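Local coordinates for B-type Cna protein (Enterococcus faecium, PDB 6FWY) that is of unknown function but, as an LPXTG-anchored surface protein carrying a thioester domain, may attach the bacterium covalently to a partner, at residues 20-25 against 36-40; 101-105 against 133-137; 187-193 against 233-239. One frame throughout, in Å; residues are numbered along the deposited sequence.

The three contacts follow one another along the chain, each closing before the next opens. The centres of interactions 1 and 2 are about 11 Å apart. Helices 99-113 and 131-150, which meet in interaction 2, lie against the loop after strand 11-21 and the start of 36-40: Tyr104 OH is 2.6 Å from Met37 O and Thr134 OG1 2.7 Å from Tyr24 O, both probable hydrogen bonds. Interaction 3 lies across the chain's centre, about 53 Å and 50 Å from them between centres. Yet interactions 1 and 3 share an antiparallel sheet: strand 67-73 pairs with 11-21 and with 231-250, which pairs with 185-191. Helix-covered sheet thus forms one end, sheet-on-sheet packing the other.

Interaction 1 (20-25 against 36-40); sequences KTDGYI and WMISS
Residues 20-25 and 36-40 run antiparallel, their end-to-end directions 152° apart, and briefly pair strands 11-21 and 32-44 of the large antiparallel sheet. Lys20 and Ser40 make a non-hydrogen-bonded pair (CA-CA 4.3 Å), while Thr21 and Ser39 make a hydrogen-bonded pair (CA-CA 5.7 Å): Thr21 N donates to Ser39 O and Ser39 N to Thr21 O, both at 3.1 Å. Asp22, at phi/psi -80/-6, then breaks the extended course. The Thr21 side chain (chi1 t) accepts from Gly23 N at OG1, 3.0 Å, an ST turn, here where strand 11-21 ends. Gly23 adopts 101/151, angles at which a CB would jam against the preceding carbonyl and strike Met37 O as well. Where direct pairing has lapsed, one water bridges the backbones, donating to Asp22 O and Ile25 O, each 2.7 Å from it, and accepting from Met37 N at 2.6 Å; Met37 O is hydrogen-bonded to Tyr104 OH of helix 99-113. Around this gap Asp22 CB rests 3.8 Å from Trp36 CZ3, and Ile25 CD1 meets Met37 CB at 4.3 Å. Lys20 CD lies 3.2 Å from Ser40 OG, but the lysine's end leads away. The Asp22 carboxylate (chi1 p) turns outward to Asn128 and His129. Two strand bonds and then a water therefore join the diverging segments, while the threonine hydroxyl shapes the turn.

Interaction 2 (101-105 against 133-137); sequences EAWYA and ETARV
Two helical segments, 101-105 and 133-137, cross at -53°, with axes 9.8 Å apart at closest approach and N-to-C directions 53° apart. At the start of the second segment, Glu133 (chi1 m, chi2 t) sets its CG 3.8 Å from Glu101 OE2. The two carboxylates would repel, Glu133 OE2 being 4.3 Å from Glu101 OE2, but a water lies between them and donates to both, 2.7 Å from Glu101 OE2 and 3.0 Å from Glu133 OE2; Glu133 OE1 accepts a hydrogen bond from Thr130 N. The positive charge comes one turn on. Arg136 (m, t, m) presents its guanidinium edge to Glu101 (m, t) in a bidentate salt bridge, NE to OE1 at 2.9 Å and NH2 to OE2 at 3.1 Å, while Glu101 OE1 also accepts from Gly97 N. Such a crossing angle is consistent with ridges-into-grooves packing of the i, i+4 class, and here it joins two helices of the thioester domain. Val137, the next residue, carries the apolar part and is the most covered residue of 133-137. With chi1 t it sends CG2 to 3.8 Å from Glu101 CB, while its CG1 sits at the edge of the Tyr104 ring, 4.1 Å from CD2. Within the two segments the backbones come nearest at Ala105, whose CA is 5.4 Å from Val137 CA and whose CB reaches 3.9 Å from Val137 O and 4.3 Å from Val137 CG1.

Interaction 3 (187-193 against 233-239); sequences AKLTFTS and LSFKGTA
Strand 187-191 lies antiparallel to strand 233-239, with axes 4.3 Å apart at closest approach and directions 152° apart. Ala187-Ala239, Leu189-Gly237 and Phe191-Phe235 are non-hydrogen-bonded pairs (CA-CA 3.9, 4.4 and 4.3 Å). Between them the hydrogen-bonded pairs satisfy each other fully: Lys188 N gives to Thr238 O (3.0 Å) and Thr238 N to Lys188 O (2.8 Å); Thr190 N gives to Lys236 O (2.9 Å) and Lys236 N to Thr190 O (3.0 Å). Past the last bridge the main chain of 187-193 turns off, and hydroxyls take over. Thr192 N still reaches Ser234 O (3.1 Å), Thr192 OG1 and Ser234 OG share a 2.8 Å hydrogen bond, and Ser234 N donates to Ser193 OG at 3.0 Å; Thr192, Ser193 and Ser234 all adopt chi1 p. Outward-facing groups find neighbouring backbone: Ala187 and Leu189 bond to Val214 and Asn212, Leu233 and Phe235 to Ala275 and Leu273; Gly237 N donates to Ser270 OG. On the Lys236 face, Asp269 pairs with Lys236 NZ in a salt bridge and with Thr238 OG1. The Leu189 face is apolar: Phe191 CD1 touches Phe235 CB at 3.5 Å and Leu233 CD1 at 3.8 Å, the two phenylalanine rings are oblique (centroids 5.6 Å), and Leu189 and Phe235 press on Phe220 of the opposing sheet, as in a beta sandwich. Main-chain polarity is thus spent on neighbouring backbone and, at Ser234 and Gly237, on serine hydroxyls, with an apolar face turned inward and a polar one outward.

Interaction 1 (20-25 against 36-40)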
# COMPACT_ATOMS: atom_id res chain seq x y z
N LYS A 20 -7.95 2.55 -25.52
CA LYS A 20 -6.62 2.38 -26.11
C LYS A 20 -6.20 3.62 -26.86
O LYS A 20 -7.03 4.44 -27.26
CB LYS A 20 -6.50 1.18 -27.05
CG LYS A 20 -7.04 -0.12 -26.56
CD LYS A 20 -7.08 -1.17 -27.66
CE LYS A 20 -7.62 -2.46 -27.04
NZ LYS A 20 -7.52 -3.60 -28.00
N THR A 21 -4.89 3.72 -27.03
CA THR A 21 -4.29 4.85 -27.73
C THR A 21 -3.03 4.41 -28.46
O THR A 21 -2.32 3.50 -28.03
CB THR A 21 -3.96 6.01 -26.78
OG1 THR A 21 -3.39 7.09 -27.51
CG2 THR A 21 -2.98 5.60 -25.69
N ASP A 22 -2.73 5.11 -29.56
CA ASP A 22 -1.46 4.96 -30.26
C ASP A 22 -0.33 5.76 -29.58
O ASP A 22 0.84 5.69 -30.01
CB ASP A 22 -1.62 5.35 -31.75
CG ASP A 22 -2.25 6.71 -31.96
OD1 ASP A 22 -2.46 7.48 -30.99
OD2 ASP A 22 -2.58 7.02 -33.12
N GLY A 23 -0.67 6.54 -28.55
CA GLY A 23 0.33 7.26 -27.76
C GLY A 23 0.40 8.71 -28.16
O GLY A 23 0.10 9.05 -29.30
N TYR A 24 0.77 9.55 -27.20
CA TYR A 24 0.93 11.00 -27.41
C TYR A 24 2.40 11.43 -27.54
O TYR A 24 2.68 12.61 -27.70
CB TYR A 24 0.31 11.72 -26.22
CG TYR A 24 -1.16 11.53 -26.15
CD1 TYR A 24 -1.70 10.44 -25.48
CD2 TYR A 24 -2.03 12.43 -26.76
CE1 TYR A 24 -3.07 10.24 -25.44
CE2 TYR A 24 -3.39 12.25 -26.70
CZ TYR A 24 -3.90 11.16 -26.02
OH TYR A 24 -5.25 11.00 -25.99
N ILE A 25 3.30 10.46 -27.43
CA ILE A 25 4.74 10.64 -27.48
C ILE A 25 5.32 9.48 -28.28
O ILE A 25 4.64 8.52 -28.58
CB ILE A 25 5.38 10.70 -26.06
CG1 ILE A 25 5.21 9.41 -25.27
CG2 ILE A 25 4.81 11.88 -25.26
CD1 ILE A 25 6.27 8.35 -25.45
N TRP A 36 6.90 4.28 -31.71
CA TRP A 36 5.60 4.53 -31.07
C TRP A 36 5.48 3.69 -29.80
O TRP A 36 6.03 2.58 -29.71
CB TRP A 36 4.42 4.22 -32.00
CG TRP A 36 4.22 5.17 -33.14
CD1 TRP A 36 5.17 5.99 -33.73
CD2 TRP A 36 3.03 5.34 -33.90
NE1 TRP A 36 4.62 6.67 -34.78
CE2 TRP A 36 3.31 6.30 -34.91
CE3 TRP A 36 1.74 4.80 -33.83
CZ2 TRP A 36 2.34 6.72 -35.83
CZ3 TRP A 36 0.78 5.23 -34.75
CH2 TRP A 36 1.09 6.19 -35.74
N MET A 37 4.78 4.26 -28.83
CA MET A 37 4.51 3.59 -27.57
C MET A 37 3.00 3.51 -27.34
O MET A 37 2.42 4.30 -26.61
CB MET A 37 5.22 4.32 -26.44
CG MET A 37 6.74 4.22 -26.49
SD MET A 37 7.31 2.53 -26.25
CE MET A 37 8.99 2.61 -26.76
N ILE A 38 2.40 2.53 -28.01
CA ILE A 38 0.97 2.31 -27.98
C ILE A 38 0.65 1.57 -26.66
O ILE A 38 1.55 0.98 -26.03
CB ILE A 38 0.43 1.51 -29.19
CG1 ILE A 38 0.76 -0.00 -29.06
CG2 ILE A 38 0.96 2.08 -30.51
CD1 ILE A 38 0.38 -0.86 -30.24
N SER A 39 -0.63 1.62 -26.26
CA SER A 39 -1.07 0.94 -25.06
C SER A 39 -2.57 0.70 -25.04
O SER A 39 -3.35 1.44 -25.68
CB SER A 39 -0.67 1.71 -23.81
OG SER A 39 -0.64 0.85 -22.69
N SER A 40 -2.94 -0.33 -24.29
CA SER A 40 -4.34 -0.66 -24.01
C SER A 40 -4.57 -0.58 -22.51
O SER A 40 -3.82 -1.14 -21.72
CB SER A 40 -4.64 -2.08 -24.46
OG SER A 40 -4.60 -2.20 -25.85
O HOH W 1 3.39 6.31 -29.56

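Interaction 2 (101-105 against 133-137)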
# COMPACT_ATOMS: atom_id res chain seq x y z
N GLU A 101 -5.67 10.86 -21.68
CA GLU A 101 -4.40 11.57 -21.48
C GLU A 101 -3.84 11.35 -20.07
O GLU A 101 -2.65 11.15 -19.91
CB GLU A 101 -4.56 13.08 -21.73
CG GLU A 101 -4.75 13.46 -23.20
CD GLU A 101 -5.13 14.91 -23.43
OE1 GLU A 101 -4.91 15.76 -22.53
OE2 GLU A 101 -5.63 15.19 -24.54
N ALA A 102 -4.72 11.40 -19.06
CA ALA A 102 -4.30 11.19 -17.67
C ALA A 102 -3.79 9.76 -17.46
O ALA A 102 -2.72 9.56 -16.89
CB ALA A 102 -5.44 11.51 -16.70
N TRP A 103 -4.54 8.79 -17.94
CA TRP A 103 -4.11 7.40 -17.89
C TRP A 103 -2.78 7.17 -18.62
O TRP A 103 -1.88 6.53 -18.07
CB TRP A 103 -5.18 6.47 -18.47
CG TRP A 103 -4.64 5.14 -18.90
CD1 TRP A 103 -4.16 4.14 -18.10
CD2 TRP A 103 -4.49 4.68 -20.24
NE1 TRP A 103 -3.73 3.09 -18.87
CE2 TRP A 103 -3.92 3.39 -20.18
CE3 TRP A 103 -4.77 5.25 -21.49
CZ2 TRP A 103 -3.64 2.64 -21.33
CZ3 TRP A 103 -4.49 4.51 -22.63
CH2 TRP A 103 -3.94 3.22 -22.55
N TYR A 104 -2.64 7.69 -19.83
CA TYR A 104 -1.40 7.48 -20.61
C TYR A 104 -0.19 8.12 -19.94
O TYR A 104 0.90 7.54 -19.91
CB TYR A 104 -1.55 7.99 -22.04
CG TYR A 104 -0.39 7.62 -22.93
CD1 TYR A 104 -0.33 6.37 -23.55
CD2 TYR A 104 0.64 8.51 -23.16
CE1 TYR A 104 0.74 6.02 -24.37
CE2 TYR A 104 1.71 8.18 -23.99
CZ TYR A 104 1.75 6.93 -24.58
OH TYR A 104 2.79 6.60 -25.39
N ALA A 105 -0.38 9.33 -19.41
CA ALA A 105 0.65 10.02 -18.61
C ALA A 105 1.13 9.14 -17.48
O ALA A 105 2.32 9.06 -17.23
CB ALA A 105 0.11 11.32 -18.04
N GLU A 133 -2.30 18.61 -27.05
CA GLU A 133 -2.59 17.29 -26.45
C GLU A 133 -1.34 16.70 -25.78
O GLU A 133 -1.34 16.34 -24.61
CB GLU A 133 -3.12 16.31 -27.50
CG GLU A 133 -4.56 16.58 -27.94
CD GLU A 133 -5.05 15.58 -28.99
OE1 GLU A 133 -4.41 15.42 -30.06
OE2 GLU A 133 -6.10 14.96 -28.76
N THR A 134 -0.25 16.64 -26.56
CA THR A 134 1.00 16.08 -26.07
C THR A 134 1.53 16.88 -24.88
O THR A 134 2.00 16.29 -23.91
CB THR A 134 2.02 15.97 -27.23
OG1 THR A 134 1.54 14.97 -28.15
CG2 THR A 134 3.43 15.62 -26.75
N ALA A 135 1.42 18.22 -24.93
CA ALA A 135 1.88 19.09 -23.84
C ALA A 135 1.10 18.90 -22.52
O ALA A 135 1.70 18.97 -21.43
CB ALA A 135 1.83 20.55 -24.28
N ARG A 136 -0.20 18.67 -22.60
CA ARG A 136 -0.99 18.30 -21.41
C ARG A 136 -0.49 16.97 -20.84
O ARG A 136 -0.29 16.85 -19.63
CB ARG A 136 -2.48 18.21 -21.74
CG ARG A 136 -3.14 19.56 -21.95
CD ARG A 136 -4.65 19.44 -21.97
NE ARG A 136 -5.12 18.61 -23.08
CZ ARG A 136 -5.49 19.06 -24.29
NH1 ARG A 136 -5.44 20.35 -24.59
NH2 ARG A 136 -5.89 18.19 -25.22
N VAL A 137 -0.24 16.00 -21.71
CA VAL A 137 0.36 14.73 -21.29
C VAL A 137 1.73 14.92 -20.63
O VAL A 137 2.00 14.34 -19.56
CB VAL A 137 0.43 13.71 -22.46
CG1 VAL A 137 1.24 12.47 -22.08
CG2 VAL A 137 -0.97 13.31 -22.88
O HOH W 2 -6.48 13.29 -26.24

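Interaction 3 (187-193 against 233-239)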
# COMPACT_ATOMS: atom_id res chain seq x y z
N ALA A 187 -5.66 -5.69 16.91
CA ALA A 187 -4.39 -6.21 17.42
C ALA A 187 -4.61 -7.32 18.45
O ALA A 187 -5.61 -7.34 19.17
CB ALA A 187 -3.57 -5.08 18.04
N LYS A 188 -3.64 -8.22 18.48
CA LYS A 188 -3.59 -9.35 19.40
C LYS A 188 -2.49 -9.08 20.41
O LYS A 188 -1.35 -8.78 20.04
CB LYS A 188 -3.29 -10.64 18.64
CG LYS A 188 -2.97 -11.86 19.51
CD LYS A 188 -3.29 -13.18 18.85
CE LYS A 188 -3.58 -14.23 19.91
NZ LYS A 188 -2.87 -15.49 19.57
N LEU A 189 -2.81 -9.22 21.70
CA LEU A 189 -1.81 -9.07 22.75
C LEU A 189 -1.07 -10.38 23.00
O LEU A 189 -1.70 -11.43 23.05
CB LEU A 189 -2.47 -8.58 24.04
CG LEU A 189 -3.28 -7.28 23.92
CD1 LEU A 189 -3.74 -6.85 25.29
CD2 LEU A 189 -2.43 -6.15 23.29
N THR A 190 0.25 -10.31 23.12
CA THR A 190 1.08 -11.44 23.52
C THR A 190 1.83 -11.04 24.77
O THR A 190 2.53 -10.03 24.80
CB THR A 190 2.10 -11.84 22.43
OG1 THR A 190 1.40 -12.36 21.30
CG2 THR A 190 3.06 -12.94 22.90
N PHE A 191 1.69 -11.85 25.82
CA PHE A 191 2.39 -11.61 27.08
C PHE A 191 3.73 -12.31 27.06
O PHE A 191 3.80 -13.51 26.79
CB PHE A 191 1.51 -11.99 28.26
CG PHE A 191 0.33 -11.07 28.41
CD1 PHE A 191 0.44 -9.89 29.11
CD2 PHE A 191 -0.85 -11.36 27.77
CE1 PHE A 191 -0.63 -9.01 29.20
CE2 PHE A 191 -1.95 -10.49 27.84
CZ PHE A 191 -1.83 -9.31 28.55
N THR A 192 4.78 -11.55 27.32
CA THR A 192 6.16 -12.02 27.20
C THR A 192 6.78 -12.38 28.54
O THR A 192 7.92 -12.81 28.59
CB THR A 192 7.02 -10.97 26.48
OG1 THR A 192 6.83 -9.70 27.11
CG2 THR A 192 6.59 -10.87 25.02
N SER A 193 6.02 -12.21 29.63
CA SER A 193 6.37 -12.72 30.95
C SER A 193 5.16 -13.43 31.54
O SER A 193 4.10 -13.50 30.92
CB SER A 193 6.77 -11.57 31.87
OG SER A 193 5.67 -10.71 32.14
N LEU A 233 4.83 -7.03 34.72
CA LEU A 233 4.27 -7.79 33.62
C LEU A 233 4.74 -7.10 32.35
O LEU A 233 4.77 -5.87 32.30
CB LEU A 233 2.75 -7.70 33.73
CG LEU A 233 1.89 -8.26 32.63
CD1 LEU A 233 2.18 -9.75 32.48
CD2 LEU A 233 0.44 -8.03 33.02
N SER A 234 5.09 -7.86 31.32
CA SER A 234 5.44 -7.26 30.03
C SER A 234 4.62 -7.87 28.91
O SER A 234 4.24 -9.02 28.97
CB SER A 234 6.95 -7.36 29.77
OG SER A 234 7.37 -8.71 29.63
N PHE A 235 4.33 -7.06 27.89
CA PHE A 235 3.57 -7.53 26.72
C PHE A 235 3.85 -6.69 25.48
O PHE A 235 4.50 -5.65 25.55
CB PHE A 235 2.06 -7.55 27.03
CG PHE A 235 1.43 -6.19 27.17
CD1 PHE A 235 1.49 -5.50 28.38
CD2 PHE A 235 0.76 -5.60 26.11
CE1 PHE A 235 0.91 -4.24 28.51
CE2 PHE A 235 0.17 -4.35 26.23
CZ PHE A 235 0.24 -3.66 27.43
N LYS A 236 3.35 -7.18 24.35
CA LYS A 236 3.30 -6.43 23.10
C LYS A 236 1.97 -6.72 22.41
O LYS A 236 1.26 -7.66 22.77
CB LYS A 236 4.45 -6.82 22.16
CG LYS A 236 4.48 -8.28 21.78
CD LYS A 236 5.28 -8.62 20.55
CE LYS A 236 5.06 -10.09 20.20
NZ LYS A 236 6.03 -10.55 19.17
N GLY A 237 1.68 -5.91 21.40
CA GLY A 237 0.55 -6.13 20.51
C GLY A 237 1.06 -6.47 19.14
O GLY A 237 2.15 -6.02 18.76
N THR A 238 0.29 -7.25 18.39
CA THR A 238 0.56 -7.51 16.97
C THR A 238 -0.68 -7.09 16.20
O THR A 238 -1.71 -7.76 16.25
CB THR A 238 0.86 -9.00 16.69
OG1 THR A 238 2.02 -9.42 17.44
CG2 THR A 238 1.12 -9.23 15.20
N ALA A 239 -0.59 -5.97 15.48
CA ALA A 239 -1.69 -5.49 14.66
C ALA A 239 -1.89 -6.41 13.46
O ALA A 239 -0.93 -6.98 12.93
CB ALA A 239 -1.48 -4.06 14.22